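EmGH1 (Erythrobacter marinus, PDB 5Z87) probably hydrolyses terminal beta-glucosidic bonds as a family 3 glycoside hydrolase, and may act on xylosides and arabinofuranosides as well. Local coordinates at residues Cys151-Asp156 with Pro201-Val206. Residues are numbered along the deposited sequence; the frame is centred on the assembly and turned at random.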
ATOM      1  N   CYS A 151      -6.501  -0.512  24.097  1.00 18.32           N
ATOM      2  CA  CYS A 151      -7.339  -1.701  24.220  1.00 19.26           C
ATOM      3  C   CYS A 151      -8.332  -1.573  25.347  1.00 16.48           C
ATOM      4  O   CYS A 151      -9.312  -2.321  25.378  1.00 19.92           O
ATOM      5  CB  CYS A 151      -6.517  -2.965  24.470  1.00 16.41           C
ATOM      6  SG  CYS A 151      -5.245  -3.341  23.296  1.00 18.01           S
ATOM      7  N   ALA A 152      -8.097  -0.642  26.271  1.00 18.80           N
ATOM      8  CA  ALA A 152      -8.940  -0.534  27.454  1.00 21.04           C
ATOM      9  C   ALA A 152     -10.295   0.078  27.137  1.00 18.72           C
ATOM     10  O   ALA A 152     -11.272  -0.188  27.853  1.00 24.27           O
ATOM     11  CB  ALA A 152      -8.228   0.291  28.526  1.00 20.27           C
ATOM     12  N   PHE A 153     -10.382   0.895  26.087  1.00 15.58           N
ATOM     13  CA  PHE A 153     -11.609   1.648  25.784  1.00 14.98           C
ATOM     14  C   PHE A 153     -12.130   2.369  27.030  1.00 23.51           C
ATOM     15  O   PHE A 153     -13.330   2.381  27.321  1.00 18.68           O
ATOM     16  CB  PHE A 153     -12.675   0.738  25.156  1.00 16.80           C
ATOM     17  CG  PHE A 153     -12.360   0.367  23.727  1.00 20.32           C
ATOM     18  CD1 PHE A 153     -11.375  -0.578  23.447  1.00 18.23           C
ATOM     19  CD2 PHE A 153     -13.002   1.000  22.666  1.00 18.35           C
ATOM     20  CE1 PHE A 153     -11.040  -0.915  22.126  1.00 19.41           C
ATOM     21  CE2 PHE A 153     -12.686   0.680  21.338  1.00 19.02           C
ATOM     22  CZ  PHE A 153     -11.695  -0.283  21.067  1.00 22.52           C
ATOM     23  N   ARG A 154     -11.202   2.984  27.772  1.00 17.14           N
ATOM     24  CA  ARG A 154     -11.504   3.744  28.988  1.00 24.76           C
ATOM     25  C   ARG A 154     -10.866   5.123  28.867  1.00 27.75           C
ATOM     26  O   ARG A 154      -9.831   5.397  29.489  1.00 25.05           O
ATOM     27  CB  ARG A 154     -10.987   3.028  30.241  1.00 26.85           C
ATOM     28  CG  ARG A 154     -11.748   1.769  30.634  1.00 25.31           C
ATOM     29  CD  ARG A 154     -13.156   2.107  31.069  1.00 28.77           C
ATOM     30  NE  ARG A 154     -13.163   2.985  32.237  1.00 35.68           N
ATOM     31  CZ  ARG A 154     -13.015   2.569  33.491  1.00 37.39           C
ATOM     32  NH1 ARG A 154     -12.850   1.277  33.761  1.00 28.58           N
ATOM     33  NH2 ARG A 154     -13.037   3.451  34.480  1.00 36.58           N
ATOM     34  N   PRO A 155     -11.434   6.009  28.051  1.00 25.78           N
ATOM     35  CA  PRO A 155     -10.817   7.338  27.914  1.00 25.57           C
ATOM     36  C   PRO A 155     -10.815   8.125  29.215  1.00 28.99           C
ATOM     37  O   PRO A 155      -9.924   8.959  29.418  1.00 23.82           O
ATOM     38  CB  PRO A 155     -11.652   8.014  26.817  1.00 26.68           C
ATOM     39  CG  PRO A 155     -12.878   7.161  26.644  1.00 29.71           C
ATOM     40  CD  PRO A 155     -12.517   5.787  27.075  1.00 26.49           C
ATOM     41  N   ASP A 156     -11.766   7.860  30.117  1.00 25.92           N
ATOM     42  CA  ASP A 156     -11.740   8.492  31.434  1.00 25.89           C
ATOM     43  C   ASP A 156     -10.465   8.134  32.185  1.00 30.36           C
ATOM     44  O   ASP A 156      -9.862   8.989  32.845  1.00 29.17           O
ATOM     45  CB  ASP A 156     -12.978   8.090  32.246  1.00 27.37           C
ATOM     46  CG  ASP A 156     -13.090   6.569  32.457  1.00 32.04           C
ATOM     47  OD1 ASP A 156     -12.594   5.778  31.621  1.00 31.99           O
ATOM     48  OD2 ASP A 156     -13.682   6.159  33.470  1.00 39.87           O
ATOM     49  N   PRO A 201     -10.352   5.956  13.260  1.00 25.40           N
ATOM     50  CA  PRO A 201     -10.350   7.414  13.483  1.00 16.98           C
ATOM     51  C   PRO A 201     -11.117   7.837  14.721  1.00 24.42           C
ATOM     52  O   PRO A 201     -10.656   8.732  15.448  1.00 19.25           O
ATOM     53  CB  PRO A 201     -10.979   7.961  12.197  1.00 22.18           C
ATOM     54  CG  PRO A 201     -10.657   6.910  11.149  1.00 18.60           C
ATOM     55  CD  PRO A 201     -10.826   5.608  11.905  1.00 22.37           C
ATOM     56  N   HIS A 202     -12.258   7.207  15.010  1.00 19.80           N
ATOM     57  CA  HIS A 202     -13.019   7.622  16.188  1.00 19.38           C
ATOM     58  C   HIS A 202     -12.258   7.331  17.478  1.00 20.88           C
ATOM     59  O   HIS A 202     -12.196   8.184  18.372  1.00 21.59           O
ATOM     60  CB  HIS A 202     -14.388   6.944  16.215  1.00 20.60           C
ATOM     61  CG  HIS A 202     -15.177   7.242  17.451  1.00 25.86           C
ATOM     62  ND1 HIS A 202     -15.896   8.409  17.612  1.00 29.80           N
ATOM     63  CD2 HIS A 202     -15.340   6.538  18.599  1.00 24.54           C
ATOM     64  CE1 HIS A 202     -16.482   8.404  18.797  1.00 23.70           C
ATOM     65  NE2 HIS A 202     -16.162   7.280  19.416  1.00 26.17           N
ATOM     66  N   VAL A 203     -11.665   6.139  17.587  1.00 21.49           N
ATOM     67  CA  VAL A 203     -10.908   5.779  18.783  1.00 21.29           C
ATOM     68  C   VAL A 203      -9.718   6.713  18.966  1.00 21.30           C
ATOM     69  O   VAL A 203      -9.466   7.217  20.070  1.00 23.63           O
ATOM     70  CB  VAL A 203     -10.463   4.302  18.718  1.00 18.21           C
ATOM     71  CG1 VAL A 203      -9.289   4.053  19.663  1.00 16.44           C
ATOM     72  CG2 VAL A 203     -11.642   3.364  19.032  1.00 12.33           C
ATOM     73  N   VAL A 204      -8.959   6.955  17.893  1.00 19.28           N
ATOM     74  CA  VAL A 204      -7.783   7.812  18.015  1.00 18.69           C
ATOM     75  C   VAL A 204      -8.198   9.245  18.337  1.00 18.23           C
ATOM     76  O   VAL A 204      -7.510   9.944  19.089  1.00 19.81           O
ATOM     77  CB  VAL A 204      -6.931   7.730  16.732  1.00 20.39           C
ATOM     78  CG1 VAL A 204      -5.780   8.706  16.783  1.00 17.88           C
ATOM     79  CG2 VAL A 204      -6.394   6.333  16.544  1.00 23.36           C
ATOM     80  N   THR A 205      -9.348   9.679  17.820  1.00 16.57           N
ATOM     81  CA  THR A 205      -9.863  11.014  18.110  1.00 21.22           C
ATOM     82  C   THR A 205     -10.293  11.130  19.566  1.00 26.27           C
ATOM     83  O   THR A 205      -9.963  12.107  20.252  1.00 21.96           O
ATOM     84  CB  THR A 205     -11.030  11.324  17.169  1.00 19.34           C
ATOM     85  OG1 THR A 205     -10.522  11.452  15.837  1.00 18.17           O
ATOM     86  CG2 THR A 205     -11.754  12.609  17.568  1.00 19.95           C
ATOM     87  N   VAL A 206     -11.021  10.127  20.056  1.00 23.00           N
ATOM     88  CA  VAL A 206     -11.449  10.130  21.448  1.00 19.67           C
ATOM     89  C   VAL A 206     -10.240  10.068  22.367  1.00 23.66           C
ATOM     90  O   VAL A 206     -10.161  10.791  23.367  1.00 27.16           O
ATOM     91  CB  VAL A 206     -12.418   8.961  21.697  1.00 28.73           C
ATOM     92  CG1 VAL A 206     -12.554   8.698  23.183  1.00 26.03           C
ATOM     93  CG2 VAL A 206     -13.771   9.254  21.052  1.00 22.31           C
TER
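Phe-153 lies across from Val-203 and Pro-155 from Val-206 where the turn into helix 155-171 passes the first turn of helix 201-216, the paired CA atoms being 8.2 Å and 7.1 Å apart. Both helices belong to the TIM-barrel-like N-terminal domain of family 3 glycoside hydrolases. Phe-153, with positive phi (49°), is the first residue after the preceding helix to leave helical backbone angles, and Arg-154 is the N-cap of the next. With CG anti to its own carbonyl carbon (chi1 -73°), the Phe-153 ring brings CE2 to 3.7 Å from CG2 of Val-203, the side chains crossing at about a right angle. One turn on, CG1 of Val-206 lies 3.8 Å from both CB and CG of Pro-155. The join is made by apolar side chains, with no hydrogen bond between the segments. Strand 724-733 of the fibronectin type III-like domain also packs here: Phe-728 meets Phe-153 edge-to-face and Met-725 reaches Val-203. Arg-154 turns its guanidinium side-on to the Asp-156 carboxylate, NE to OD1 (2.9 Å) and NH2 to OD2 (3.0 Å), and its NH1 pairs with Glu-415. CG2 of Val-206 sits over one His-202 face, 3.4 Å from the ring plane and near its margin.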